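Long-range contacts in probable arylamine n-acetyl transferase (PDB 4GUZ), which probably transfers an acetyl group from acetyl-coenzyme A to arylamine substrates: residues Glu12-Tyr18 with Gln67-Arg72; Ser73-Gly77 with Gly266-Gly270; Asp96-Gly102 with His116-Arg122. One frame throughout, in Å; residues are numbered along the deposited sequence.

Contacts 1 and 2 are neighbours, with centres 14 Å apart, because the helix that supplies Gln-67 to Arg-72 is followed by the loop Ser-73 to Gly-77. They touch where Leu-70 CD2 comes within 3.4 Å of Gly-77 N. Contact 3 stands apart, its centre 21 Å from that of contact 1 and 26 Å from that of contact 2, and it lies across the centre of the chain from contact 2. Helix 79-92 bridges this gap: Tyr-18 and Leu-13 of contact 1 pack on it, as do Phe-97 and Leu-119 of contact 3. Its first residue, Cys-79, follows contact 2 closely and meets His-116 of contact 3 in a probable Cys-His-Asp triad.

Contact 1: residues Glu12-Tyr18 with Gln67-Arg72; sequences ELQLDEY and QAKLLR
Gln-67 reaches from helix 63-72 to the backbone leading into helix 15-21, and its amide reads two peptide groups there. CB starts toward the other segment, CG sits between the backbone N and the carbonyl carbon (chi1 70°), and the extended chain beyond it carries the amide across. OE1 accepts from Gln-14 N at 2.8 Å in a nearly straight bond (166°), while Leu-13 CD1 packs 3.6 Å from Gln-67 OE1. NE2 donates to Glu-12 O at 2.8 Å, with that oxygen somewhat out of the amide plane. A glutamine suits this place because one flat group both gives and accepts, and the two bonds fix its rotation.

One turn later Leu-71 packs against the start of helix 15-21, CD1 resting 3.8 Å from Tyr-18 CA; the Tyr-18 hydroxyl is bonded farther on, to His-42. Toward the solvent side, Glu-17 OE1 meets Arg-72 NH1 at 2.6 Å in a salt bridge whose hydrogen bond is bent and weak. Carboxylate and guanidinium are nearly coplanar, and OE1 comes to the guanidinium edge.

Thus a glutamine side chain bonds to the backbone just before helix 15-21, where Gln-14 is the N-cap residue, and the two helices pack in the N-terminal helical part of the acetyltransferase fold.

Contact 2: residues Ser73-Gly77 with Gly266-Gly270; sequences SPRGG and GIELG
Pro-74 and Glu-268 join two loops through one well-formed backbone bond, the centre of the tightly packed part: Glu-268 N donates to Pro-74 O at 3.0 Å, nearly straight at 162° and in the carbonyl plane. The same oxygen also receives a CA-H...O contact from Ile-267 CA at 3.2 Å, so two neighbouring residues grip it. Pro-74 is the centre of an inverse gamma turn, a bend that a proline ring accommodates readily, and its CB lies 3.4 Å from Gly-266 O. Gly-266, the first residue after helix 254-263 to leave helical angles, has positive phi, a conformation that glycine adopts easily.

A second contact sets an apolar group on a flat face. Arg-75 folds back at chi2 and chi3 (-66° and -50°), which turns one face of its guanidinium to Leu-269. Leu-269 CD2 sits over the centre of that face, 3.5 Å from Arg-75 NH1. The charge is met elsewhere, by Glu-49 at NE and Asp-52 at NH2, leaving the flat face for an apolar methyl. Leu-51 of helix 51-56 packs against Arg-75, Ile-267 and Leu-269.

On the solvent side the fit is looser. Exposed Glu-268 passes across the Pro-74 ring at about a right angle, its CB 3.9 Å from Pro-74 CG.

What results is a loop-to-loop junction: the connection between helices 63-72 and 79-92 is tied to the one between helices 254-263 and 271-282, just before Cys-79 of the probable catalytic triad.

Contact 3: residues Asp96-Gly102 with His116-Arg122; sequences DFYGIQG and HGMLVVR
Tyr-98 and Val-120 are one rung of a ladder of backbone hydrogen bonds between antiparallel strands. They are a hydrogen-bonded pair, with Val-120 N to Tyr-98 O at 2.8 Å and Tyr-98 N to Val-120 O at 3.0 Å. Ile-100 with Met-118 and Gly-102 with His-116 repeat the pattern, and CA-H...O contacts fill in at the intervening pairs.

Apolar contacts line both faces of the sheet. On the face of Tyr-98, Ile-100, Met-118 and Val-120, Val-120 CB stands 3.9 Å from the centroid of the Tyr-98 ring in a CH-pi contact, and Ile-100 CG1 meets Met-118 CB at 3.7 Å. Branched Ile-100 and Val-120 suit an extended backbone. Gly-102 leaves space for the methyl of Met-118, whose CE lies 3.8 Å from Gly-102 CA. On the other face Leu-119 CD2 approaches the edge of the Phe-97 ring, 3.9 Å from Phe-97 CD1, and helix 79-92 packs over both.

Charged Asp-96 and Arg-122 hold the exposed end, with Tyr-98 just inside it. Arg-122 bends at chi3 (-89°), which brings one face of the guanidinium over the CD2-CE2 side of the Tyr-98 ring, the planes 26° apart and Arg-122 NH1 3.3 Å from Tyr-98 CE2. NE makes a long, weak salt bridge to Asp-96. The Tyr-98 hydroxyl bonds to Gln-127 on the adjoining strand.

At the buried end, Gln-101, on the face of Phe-97 and Leu-119, has its OE1 held by Tyr-80 OH, while His-116 bonds through NE2 to Asp-131 and touches Cys-79. The whole is a beta hairpin in the antiparallel sheet, placing the histidine of a probable Cys-His-Asp catalytic triad, as in other arylamine N-acetyltransferases.

Contact 1: residues Glu12-Tyr18 with Gln67-Arg72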
ATOM      1  N   GLU A  12      -1.559 -11.972 -17.477  1.00 32.92           N
ATOM      2  CA  GLU A  12      -2.996 -11.766 -17.230  1.00 32.26           C
ATOM      3  C   GLU A  12      -3.338 -10.281 -17.008  1.00 33.01           C
ATOM      4  O   GLU A  12      -4.514  -9.918 -16.955  1.00 31.76           O
ATOM      5  CB  GLU A  12      -3.472 -12.597 -16.035  1.00 33.84           C
ATOM      6  CG  GLU A  12      -3.521 -14.088 -16.311  1.00 45.62           C
ATOM      7  CD  GLU A  12      -4.357 -14.870 -15.319  1.00 79.77           C
ATOM      8  OE1 GLU A  12      -5.256 -15.617 -15.770  1.00 83.84           O
ATOM      9  OE2 GLU A  12      -4.129 -14.725 -14.095  1.00 77.21           O
ATOM     10  N   LEU A  13      -2.313  -9.436 -16.866  1.00 27.56           N
ATOM     11  CA  LEU A  13      -2.512  -8.011 -16.664  1.00 25.98           C
ATOM     12  C   LEU A  13      -2.855  -7.310 -17.976  1.00 30.29           C
ATOM     13  O   LEU A  13      -2.255  -7.599 -19.020  1.00 28.01           O
ATOM     14  CB  LEU A  13      -1.242  -7.380 -16.050  1.00 25.06           C
ATOM     15  CG  LEU A  13      -1.233  -5.846 -15.882  1.00 28.25           C
ATOM     16  CD1 LEU A  13      -1.912  -5.430 -14.588  1.00 27.56           C
ATOM     17  CD2 LEU A  13       0.161  -5.310 -15.956  1.00 27.98           C
ATOM     18  N   GLN A  14      -3.789  -6.346 -17.900  1.00 28.48           N
ATOM     19  CA  GLN A  14      -4.135  -5.466 -19.014  1.00 28.44           C
ATOM     20  C   GLN A  14      -3.143  -4.305 -18.919  1.00 31.84           C
ATOM     21  O   GLN A  14      -3.436  -3.289 -18.287  1.00 31.65           O
ATOM     22  CB  GLN A  14      -5.618  -5.016 -18.921  1.00 30.24           C
ATOM     23  CG  GLN A  14      -6.649  -6.119 -19.191  1.00 43.45           C
ATOM     24  CD  GLN A  14      -6.497  -6.773 -20.544  1.00 66.11           C
ATOM     25  OE1 GLN A  14      -6.439  -6.112 -21.589  1.00 65.22           O
ATOM     26  NE2 GLN A  14      -6.407  -8.092 -20.545  1.00 54.19           N
ATOM     27  N   LEU A  15      -1.929  -4.508 -19.467  1.00 28.45           N
ATOM     28  CA  LEU A  15      -0.795  -3.585 -19.389  1.00 29.02           C
ATOM     29  C   LEU A  15      -1.112  -2.153 -19.824  1.00 33.64           C
ATOM     30  O   LEU A  15      -0.815  -1.246 -19.045  1.00 33.34           O
ATOM     31  CB  LEU A  15       0.421  -4.113 -20.182  1.00 29.36           C
ATOM     32  CG  LEU A  15       1.726  -3.294 -20.086  1.00 34.00           C
ATOM     33  CD1 LEU A  15       2.338  -3.373 -18.686  1.00 33.58           C
ATOM     34  CD2 LEU A  15       2.738  -3.769 -21.111  1.00 35.87           C
ATOM     35  N   ASP A  16      -1.711  -1.934 -21.032  1.00 29.97           N
ATOM     36  CA  ASP A  16      -2.014  -0.579 -21.537  1.00 29.17           C
ATOM     37  C   ASP A  16      -3.048   0.119 -20.675  1.00 30.30           C
ATOM     38  O   ASP A  16      -2.939   1.319 -20.442  1.00 28.36           O
ATOM     39  CB  ASP A  16      -2.513  -0.612 -22.997  1.00 32.09           C
ATOM     40  CG  ASP A  16      -1.493  -1.074 -24.026  1.00 45.73           C
ATOM     41  OD1 ASP A  16      -0.282  -0.813 -23.825  1.00 46.17           O
ATOM     42  OD2 ASP A  16      -1.911  -1.652 -25.055  1.00 52.72           O
ATOM     43  N   GLU A  17      -4.058  -0.631 -20.221  1.00 27.72           N
ATOM     44  CA  GLU A  17      -5.140  -0.129 -19.375  1.00 27.95           C
ATOM     45  C   GLU A  17      -4.599   0.348 -18.020  1.00 29.89           C
ATOM     46  O   GLU A  17      -4.994   1.409 -17.534  1.00 27.09           O
ATOM     47  CB  GLU A  17      -6.178  -1.226 -19.173  1.00 29.46           C
ATOM     48  CG  GLU A  17      -7.508  -0.701 -18.675  1.00 35.32           C
ATOM     49  CD  GLU A  17      -8.501  -1.759 -18.244  1.00 48.30           C
ATOM     50  OE1 GLU A  17      -8.349  -2.946 -18.621  1.00 34.67           O
ATOM     51  OE2 GLU A  17      -9.461  -1.379 -17.542  1.00 45.73           O
ATOM     52  N   TYR A  18      -3.695  -0.441 -17.425  1.00 27.20           N
ATOM     53  CA  TYR A  18      -3.088  -0.095 -16.143  1.00 25.72           C
ATOM     54  C   TYR A  18      -2.269   1.183 -16.291  1.00 28.74           C
ATOM     55  O   TYR A  18      -2.397   2.075 -15.452  1.00 28.15           O
ATOM     56  CB  TYR A  18      -2.220  -1.259 -15.593  1.00 24.75           C
ATOM     57  CG  TYR A  18      -1.364  -0.840 -14.409  1.00 23.60           C
ATOM     58  CD1 TYR A  18      -1.842  -0.950 -13.105  1.00 24.62           C
ATOM     59  CD2 TYR A  18      -0.113  -0.258 -14.599  1.00 23.90           C
ATOM     60  CE1 TYR A  18      -1.090  -0.505 -12.020  1.00 25.07           C
ATOM     61  CE2 TYR A  18       0.634   0.220 -13.523  1.00 24.88           C
ATOM     62  CZ  TYR A  18       0.154   0.061 -12.233  1.00 28.87           C
ATOM     63  OH  TYR A  18       0.889   0.508 -11.170  1.00 29.69           O
ATOM     64  N   GLN A  67      -7.419  -6.312 -11.043  1.00 21.85           N
ATOM     65  CA  GLN A  67      -7.414  -5.238 -12.051  1.00 22.25           C
ATOM     66  C   GLN A  67      -8.836  -4.784 -12.413  1.00 26.99           C
ATOM     67  O   GLN A  67      -9.035  -3.602 -12.689  1.00 26.63           O
ATOM     68  CB  GLN A  67      -6.604  -5.602 -13.310  1.00 23.52           C
ATOM     69  CG  GLN A  67      -7.198  -6.687 -14.210  1.00 32.38           C
ATOM     70  CD  GLN A  67      -6.235  -7.091 -15.290  1.00 42.38           C
ATOM     71  OE1 GLN A  67      -5.236  -6.413 -15.562  1.00 36.36           O
ATOM     72  NE2 GLN A  67      -6.503  -8.225 -15.912  1.00 35.97           N
ATOM     73  N   ALA A  68      -9.822  -5.695 -12.366  1.00 24.68           N
ATOM     74  CA  ALA A  68     -11.223  -5.335 -12.629  1.00 24.07           C
ATOM     75  C   ALA A  68     -11.753  -4.419 -11.507  1.00 28.15           C
ATOM     76  O   ALA A  68     -12.356  -3.392 -11.793  1.00 28.05           O
ATOM     77  CB  ALA A  68     -12.085  -6.590 -12.749  1.00 25.01           C
ATOM     78  N   LYS A  69     -11.476  -4.756 -10.235  1.00 24.42           N
ATOM     79  CA  LYS A  69     -11.891  -3.927  -9.104  1.00 23.69           C
ATOM     80  C   LYS A  69     -11.131  -2.575  -9.083  1.00 27.39           C
ATOM     81  O   LYS A  69     -11.770  -1.524  -9.055  1.00 26.43           O
ATOM     82  CB  LYS A  69     -11.671  -4.695  -7.791  1.00 25.70           C
ATOM     83  CG  LYS A  69     -12.094  -3.952  -6.524  1.00 25.90           C
ATOM     84  CD  LYS A  69     -11.446  -4.621  -5.338  1.00 29.93           C
ATOM     85  CE  LYS A  69     -11.819  -3.998  -4.034  1.00 25.74           C
ATOM     86  NZ  LYS A  69     -11.098  -4.659  -2.921  1.00 28.11           N
ATOM     87  N   LEU A  70      -9.788  -2.604  -9.137  1.00 23.98           N
ATOM     88  CA  LEU A  70      -8.952  -1.395  -9.011  1.00 22.39           C
ATOM     89  C   LEU A  70      -8.933  -0.458 -10.221  1.00 26.56           C
ATOM     90  O   LEU A  70      -8.717   0.742 -10.036  1.00 26.73           O
ATOM     91  CB  LEU A  70      -7.492  -1.756  -8.634  1.00 21.71           C
ATOM     92  CG  LEU A  70      -7.321  -2.490  -7.300  1.00 26.17           C
ATOM     93  CD1 LEU A  70      -5.877  -2.495  -6.831  1.00 24.34           C
ATOM     94  CD2 LEU A  70      -8.149  -1.882  -6.235  1.00 29.75           C
ATOM     95  N   LEU A  71      -9.133  -0.971 -11.440  1.00 23.02           N
ATOM     96  CA  LEU A  71      -9.043  -0.112 -12.618  1.00 22.94           C
ATOM     97  C   LEU A  71     -10.406   0.137 -13.307  1.00 27.68           C
ATOM     98  O   LEU A  71     -10.494   1.041 -14.142  1.00 27.12           O
ATOM     99  CB  LEU A  71      -8.078  -0.723 -13.668  1.00 23.12           C
ATOM    100  CG  LEU A  71      -6.679  -1.218 -13.270  1.00 27.98           C
ATOM    101  CD1 LEU A  71      -5.981  -1.862 -14.467  1.00 27.74           C
ATOM    102  CD2 LEU A  71      -5.799  -0.082 -12.761  1.00 31.12           C
ATOM    103  N   ARG A  72     -11.431  -0.686 -13.015  1.00 25.31           N
ATOM    104  CA  ARG A  72     -12.711  -0.597 -13.729  1.00 26.21           C
ATOM    105  C   ARG A  72     -13.947  -0.367 -12.829  1.00 30.82           C
ATOM    106  O   ARG A  72     -15.077  -0.384 -13.318  1.00 31.15           O
ATOM    107  CB  ARG A  72     -12.900  -1.851 -14.598  1.00 27.03           C
ATOM    108  CG  ARG A  72     -11.751  -2.013 -15.590  1.00 27.85           C
ATOM    109  CD  ARG A  72     -12.018  -3.026 -16.681  1.00 32.37           C
ATOM    110  NE  ARG A  72     -11.813  -4.398 -16.231  1.00 41.45           N
ATOM    111  CZ  ARG A  72     -10.790  -5.166 -16.586  1.00 48.54           C
ATOM    112  NH1 ARG A  72      -9.840  -4.692 -17.379  1.00 42.18           N
ATOM    113  NH2 ARG A  72     -10.708  -6.412 -16.150  1.00 31.71           N
TER

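Contact 2: residues Ser73-Gly77 with Gly266-Gly270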
ATOM      1  N   SER A  73     -13.735  -0.086 -11.544  1.00 25.94           N
ATOM      2  CA  SER A  73     -14.811   0.239 -10.624  1.00 24.76           C
ATOM      3  C   SER A  73     -14.323   1.323  -9.642  1.00 27.63           C
ATOM      4  O   SER A  73     -13.105   1.434  -9.436  1.00 25.51           O
ATOM      5  CB  SER A  73     -15.314  -1.007  -9.898  1.00 25.26           C
ATOM      6  OG  SER A  73     -14.445  -1.428  -8.861  1.00 27.08           O
ATOM      7  N   PRO A  74     -15.237   2.137  -9.040  1.00 24.70           N
ATOM      8  CA  PRO A  74     -14.782   3.175  -8.086  1.00 23.92           C
ATOM      9  C   PRO A  74     -14.385   2.541  -6.741  1.00 25.59           C
ATOM     10  O   PRO A  74     -15.051   2.728  -5.719  1.00 24.63           O
ATOM     11  CB  PRO A  74     -16.008   4.091  -7.967  1.00 25.18           C
ATOM     12  CG  PRO A  74     -17.174   3.195  -8.227  1.00 29.70           C
ATOM     13  CD  PRO A  74     -16.710   2.170  -9.216  1.00 25.46           C
ATOM     14  N   ARG A  75     -13.300   1.749  -6.762  1.00 20.35           N
ATOM     15  CA  ARG A  75     -12.818   1.001  -5.609  1.00 19.49           C
ATOM     16  C   ARG A  75     -11.310   1.021  -5.480  1.00 21.06           C
ATOM     17  O   ARG A  75     -10.579   1.210  -6.453  1.00 20.56           O
ATOM     18  CB  ARG A  75     -13.273  -0.477  -5.691  1.00 19.91           C
ATOM     19  CG  ARG A  75     -14.799  -0.704  -5.654  1.00 21.99           C
ATOM     20  CD  ARG A  75     -15.470  -0.326  -4.313  1.00 22.00           C
ATOM     21  NE  ARG A  75     -14.806  -0.910  -3.146  1.00 26.34           N
ATOM     22  CZ  ARG A  75     -15.013  -2.145  -2.699  1.00 38.23           C
ATOM     23  NH1 ARG A  75     -15.900  -2.935  -3.293  1.00 23.20           N
ATOM     24  NH2 ARG A  75     -14.355  -2.592  -1.639  1.00 23.49           N
ATOM     25  N   GLY A  76     -10.873   0.762  -4.268  1.00 18.69           N
ATOM     26  CA  GLY A  76      -9.466   0.631  -3.934  1.00 18.42           C
ATOM     27  C   GLY A  76      -9.154  -0.720  -3.330  1.00 21.76           C
ATOM     28  O   GLY A  76     -10.050  -1.545  -3.149  1.00 21.95           O
ATOM     29  N   GLY A  77      -7.885  -0.927  -2.997  1.00 18.83           N
ATOM     30  CA  GLY A  77      -7.410  -2.172  -2.406  1.00 19.05           C
ATOM     31  C   GLY A  77      -6.394  -1.965  -1.303  1.00 21.76           C
ATOM     32  O   GLY A  77      -5.925  -0.837  -1.103  1.00 21.07           O
ATOM     33  N   GLY A 266     -13.216   8.969  -4.046  1.00 22.81           N
ATOM     34  CA  GLY A 266     -13.691   8.409  -5.311  1.00 22.09           C
ATOM     35  C   GLY A 266     -14.108   6.957  -5.191  1.00 25.76           C
ATOM     36  O   GLY A 266     -14.004   6.204  -6.162  1.00 27.60           O
ATOM     37  N   ILE A 267     -14.556   6.550  -3.982  1.00 20.68           N
ATOM     38  CA  ILE A 267     -15.000   5.198  -3.667  1.00 20.76           C
ATOM     39  C   ILE A 267     -16.531   5.181  -3.556  1.00 28.83           C
ATOM     40  O   ILE A 267     -17.111   5.973  -2.810  1.00 27.43           O
ATOM     41  CB  ILE A 267     -14.300   4.656  -2.383  1.00 22.53           C
ATOM     42  CG1 ILE A 267     -12.800   4.423  -2.672  1.00 22.83           C
ATOM     43  CG2 ILE A 267     -14.953   3.356  -1.858  1.00 21.26           C
ATOM     44  CD1 ILE A 267     -11.863   4.244  -1.459  1.00 26.45           C
ATOM     45  N   GLU A 268     -17.170   4.252  -4.281  1.00 27.34           N
ATOM     46  CA  GLU A 268     -18.619   4.039  -4.249  1.00 28.60           C
ATOM     47  C   GLU A 268     -18.879   2.554  -4.291  1.00 33.75           C
ATOM     48  O   GLU A 268     -18.316   1.855  -5.141  1.00 31.90           O
ATOM     49  CB  GLU A 268     -19.324   4.746  -5.426  1.00 30.50           C
ATOM     50  CG  GLU A 268     -19.136   6.251  -5.482  1.00 39.75           C
ATOM     51  CD  GLU A 268     -19.628   6.851  -6.783  1.00 61.90           C
ATOM     52  OE1 GLU A 268     -18.859   6.847  -7.770  1.00 58.21           O
ATOM     53  OE2 GLU A 268     -20.797   7.296  -6.820  1.00 59.39           O
ATOM     54  N   LEU A 269     -19.668   2.058  -3.334  1.00 33.18           N
ATOM     55  CA  LEU A 269     -20.009   0.643  -3.244  1.00 34.33           C
ATOM     56  C   LEU A 269     -21.335   0.373  -3.928  1.00 41.96           C
ATOM     57  O   LEU A 269     -22.100   1.309  -4.199  1.00 41.95           O
ATOM     58  CB  LEU A 269     -20.100   0.206  -1.773  1.00 34.40           C
ATOM     59  CG  LEU A 269     -18.813   0.156  -0.955  1.00 38.80           C
ATOM     60  CD1 LEU A 269     -19.110   0.360   0.514  1.00 38.73           C
ATOM     61  CD2 LEU A 269     -18.077  -1.171  -1.145  1.00 39.75           C
ATOM     62  N   GLY A 270     -21.614  -0.911  -4.169  1.00 40.78           N
ATOM     63  CA  GLY A 270     -22.890  -1.360  -4.713  1.00 41.09           C
ATOM     64  C   GLY A 270     -23.975  -1.133  -3.679  1.00 45.13           C
ATOM     65  O   GLY A 270     -23.671  -1.046  -2.480  1.00 44.99           O
TER

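Contact 3: residues Asp96-Gly102 with His116-Arg122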
ATOM      1  N   ASP A  96      13.995  -6.956 -12.862  1.00 22.71           N
ATOM      2  CA  ASP A  96      14.517  -8.012 -11.985  1.00 23.61           C
ATOM      3  C   ASP A  96      14.051  -7.641 -10.578  1.00 25.64           C
ATOM      4  O   ASP A  96      14.529  -6.656 -10.017  1.00 25.41           O
ATOM      5  CB  ASP A  96      16.058  -8.104 -12.088  1.00 25.56           C
ATOM      6  CG  ASP A  96      16.747  -9.114 -11.170  1.00 35.34           C
ATOM      7  OD1 ASP A  96      16.036  -9.930 -10.531  1.00 35.97           O
ATOM      8  OD2 ASP A  96      17.999  -9.110 -11.116  1.00 38.79           O
ATOM      9  N   PHE A  97      13.068  -8.361 -10.042  1.00 22.88           N
ATOM     10  CA  PHE A  97      12.510  -7.977  -8.737  1.00 20.90           C
ATOM     11  C   PHE A  97      12.092  -9.176  -7.899  1.00 22.78           C
ATOM     12  O   PHE A  97      11.965 -10.301  -8.392  1.00 21.11           O
ATOM     13  CB  PHE A  97      11.292  -7.035  -8.944  1.00 22.51           C
ATOM     14  CG  PHE A  97      10.028  -7.742  -9.378  1.00 24.82           C
ATOM     15  CD1 PHE A  97       9.043  -8.074  -8.451  1.00 27.84           C
ATOM     16  CD2 PHE A  97       9.836  -8.107 -10.712  1.00 27.58           C
ATOM     17  CE1 PHE A  97       7.895  -8.762  -8.845  1.00 29.06           C
ATOM     18  CE2 PHE A  97       8.688  -8.793 -11.104  1.00 30.38           C
ATOM     19  CZ  PHE A  97       7.723  -9.114 -10.168  1.00 29.06           C
ATOM     20  N   TYR A  98      11.789  -8.893  -6.627  1.00 18.91           N
ATOM     21  CA  TYR A  98      11.317  -9.886  -5.684  1.00 17.82           C
ATOM     22  C   TYR A  98      10.400  -9.224  -4.657  1.00 20.54           C
ATOM     23  O   TYR A  98      10.420  -8.001  -4.467  1.00 20.15           O
ATOM     24  CB  TYR A  98      12.490 -10.641  -5.021  1.00 18.40           C
ATOM     25  CG  TYR A  98      13.468  -9.807  -4.225  1.00 18.88           C
ATOM     26  CD1 TYR A  98      13.389  -9.742  -2.839  1.00 19.59           C
ATOM     27  CD2 TYR A  98      14.544  -9.176  -4.845  1.00 20.00           C
ATOM     28  CE1 TYR A  98      14.325  -9.021  -2.092  1.00 20.10           C
ATOM     29  CE2 TYR A  98      15.474  -8.437  -4.110  1.00 20.32           C
ATOM     30  CZ  TYR A  98      15.368  -8.376  -2.730  1.00 23.92           C
ATOM     31  OH  TYR A  98      16.280  -7.651  -1.993  1.00 22.93           O
ATOM     32  N   GLY A  99       9.569 -10.053  -4.064  1.00 15.89           N
ATOM     33  CA  GLY A  99       8.652  -9.659  -3.016  1.00 15.61           C
ATOM     34  C   GLY A  99       9.251  -9.823  -1.647  1.00 18.20           C
ATOM     35  O   GLY A  99      10.116 -10.684  -1.418  1.00 16.64           O
ATOM     36  N   ILE A 100       8.806  -8.962  -0.724  1.00 14.19           N
ATOM     37  CA  ILE A 100       9.223  -9.013   0.667  1.00 12.51           C
ATOM     38  C   ILE A 100       7.989  -8.790   1.560  1.00 15.60           C
ATOM     39  O   ILE A 100       6.899  -8.445   1.059  1.00 15.31           O
ATOM     40  CB  ILE A 100      10.378  -8.024   1.006  1.00 15.36           C
ATOM     41  CG1 ILE A 100       9.956  -6.556   0.760  1.00 14.61           C
ATOM     42  CG2 ILE A 100      11.706  -8.399   0.322  1.00 14.85           C
ATOM     43  CD1 ILE A 100      10.840  -5.551   1.476  1.00 17.46           C
ATOM     44  N   GLN A 101       8.178  -8.993   2.867  1.00 13.88           N
ATOM     45  CA  GLN A 101       7.176  -8.763   3.903  1.00 15.46           C
ATOM     46  C   GLN A 101       7.746  -7.876   4.993  1.00 19.02           C
ATOM     47  O   GLN A 101       8.879  -8.077   5.422  1.00 17.73           O
ATOM     48  CB  GLN A 101       6.668 -10.087   4.503  1.00 16.93           C
ATOM     49  CG  GLN A 101       5.750 -10.841   3.571  1.00 25.88           C
ATOM     50  CD  GLN A 101       4.303 -10.563   3.819  1.00 42.47           C
ATOM     51  OE1 GLN A 101       3.852  -9.420   3.802  1.00 42.34           O
ATOM     52  NE2 GLN A 101       3.536 -11.616   4.000  1.00 36.93           N
ATOM     53  N   GLY A 102       6.945  -6.910   5.441  1.00 16.02           N
ATOM     54  CA  GLY A 102       7.324  -6.030   6.543  1.00 15.15           C
ATOM     55  C   GLY A 102       6.411  -6.191   7.747  1.00 17.30           C
ATOM     56  O   GLY A 102       5.284  -6.672   7.613  1.00 16.95           O
ATOM     57  N   HIS A 116       2.888  -6.808   5.894  1.00 17.02           N
ATOM     58  CA  HIS A 116       2.863  -5.722   4.914  1.00 15.37           C
ATOM     59  C   HIS A 116       3.734  -6.103   3.739  1.00 19.10           C
ATOM     60  O   HIS A 116       4.942  -6.175   3.887  1.00 19.58           O
ATOM     61  CB  HIS A 116       3.292  -4.368   5.507  1.00 15.88           C
ATOM     62  CG  HIS A 116       3.368  -3.280   4.479  1.00 18.96           C
ATOM     63  ND1 HIS A 116       2.264  -2.936   3.713  1.00 20.39           N
ATOM     64  CD2 HIS A 116       4.425  -2.525   4.091  1.00 20.44           C
ATOM     65  CE1 HIS A 116       2.676  -1.971   2.902  1.00 19.86           C
ATOM     66  NE2 HIS A 116       3.968  -1.690   3.091  1.00 20.18           N
ATOM     67  N   GLY A 117       3.118  -6.385   2.594  1.00 14.55           N
ATOM     68  CA  GLY A 117       3.890  -6.777   1.425  1.00 13.87           C
ATOM     69  C   GLY A 117       4.456  -5.577   0.701  1.00 16.66           C
ATOM     70  O   GLY A 117       3.789  -4.541   0.603  1.00 16.60           O
ATOM     71  N   MET A 118       5.697  -5.712   0.209  1.00 13.40           N
ATOM     72  CA  MET A 118       6.439  -4.714  -0.564  1.00 12.57           C
ATOM     73  C   MET A 118       7.241  -5.435  -1.622  1.00 17.80           C
ATOM     74  O   MET A 118       7.403  -6.664  -1.545  1.00 17.47           O
ATOM     75  CB  MET A 118       7.391  -3.907   0.349  1.00 13.91           C
ATOM     76  CG  MET A 118       6.654  -3.061   1.379  1.00 15.49           C
ATOM     77  SD  MET A 118       7.715  -2.327   2.617  1.00 18.02           S
ATOM     78  CE  MET A 118       8.105  -3.745   3.647  1.00 15.20           C
ATOM     79  N   LEU A 119       7.771  -4.687  -2.575  1.00 15.01           N
ATOM     80  CA  LEU A 119       8.593  -5.229  -3.644  1.00 15.81           C
ATOM     81  C   LEU A 119       9.951  -4.542  -3.680  1.00 20.03           C
ATOM     82  O   LEU A 119      10.052  -3.347  -3.360  1.00 19.70           O
ATOM     83  CB  LEU A 119       7.876  -5.090  -4.994  1.00 15.93           C
ATOM     84  CG  LEU A 119       6.543  -5.836  -5.084  1.00 21.44           C
ATOM     85  CD1 LEU A 119       5.570  -5.129  -6.016  1.00 23.46           C
ATOM     86  CD2 LEU A 119       6.730  -7.317  -5.436  1.00 20.84           C
ATOM     87  N   VAL A 120      11.007  -5.314  -4.024  1.00 15.87           N
ATOM     88  CA  VAL A 120      12.377  -4.788  -4.129  1.00 16.18           C
ATOM     89  C   VAL A 120      12.834  -5.018  -5.574  1.00 21.83           C
ATOM     90  O   VAL A 120      12.686  -6.124  -6.087  1.00 21.08           O
ATOM     91  CB  VAL A 120      13.355  -5.391  -3.074  1.00 19.48           C
ATOM     92  CG1 VAL A 120      14.790  -4.887  -3.284  1.00 19.47           C
ATOM     93  CG2 VAL A 120      12.896  -5.058  -1.657  1.00 19.52           C
ATOM     94  N   VAL A 121      13.364  -3.973  -6.218  1.00 19.12           N
ATOM     95  CA  VAL A 121      13.838  -3.998  -7.598  1.00 18.83           C
ATOM     96  C   VAL A 121      15.379  -3.917  -7.620  1.00 22.75           C
ATOM     97  O   VAL A 121      15.971  -3.101  -6.907  1.00 21.51           O
ATOM     98  CB  VAL A 121      13.181  -2.868  -8.437  1.00 22.47           C
ATOM     99  CG1 VAL A 121      13.778  -2.780  -9.843  1.00 22.52           C
ATOM    100  CG2 VAL A 121      11.672  -3.064  -8.520  1.00 22.38           C
ATOM    101  N   ARG A 122      16.012  -4.772  -8.457  1.00 20.43           N
ATOM    102  CA  ARG A 122      17.462  -4.809  -8.658  1.00 21.05           C
ATOM    103  C   ARG A 122      17.836  -4.058  -9.945  1.00 27.37           C
ATOM    104  O   ARG A 122      17.401  -4.456 -11.030  1.00 27.50           O
ATOM    105  CB  ARG A 122      17.964  -6.265  -8.709  1.00 20.97           C
ATOM    106  CG  ARG A 122      18.070  -6.925  -7.344  1.00 32.72           C
ATOM    107  CD  ARG A 122      18.732  -8.280  -7.460  1.00 43.11           C
ATOM    108  NE  ARG A 122      17.746  -9.327  -7.697  1.00 49.86           N
ATOM    109  CZ  ARG A 122      17.346 -10.189  -6.770  1.00 62.93           C
ATOM    110  NH1 ARG A 122      17.868 -10.155  -5.550  1.00 55.22           N
ATOM    111  NH2 ARG A 122      16.437 -11.108  -7.063  1.00 47.99           N
TER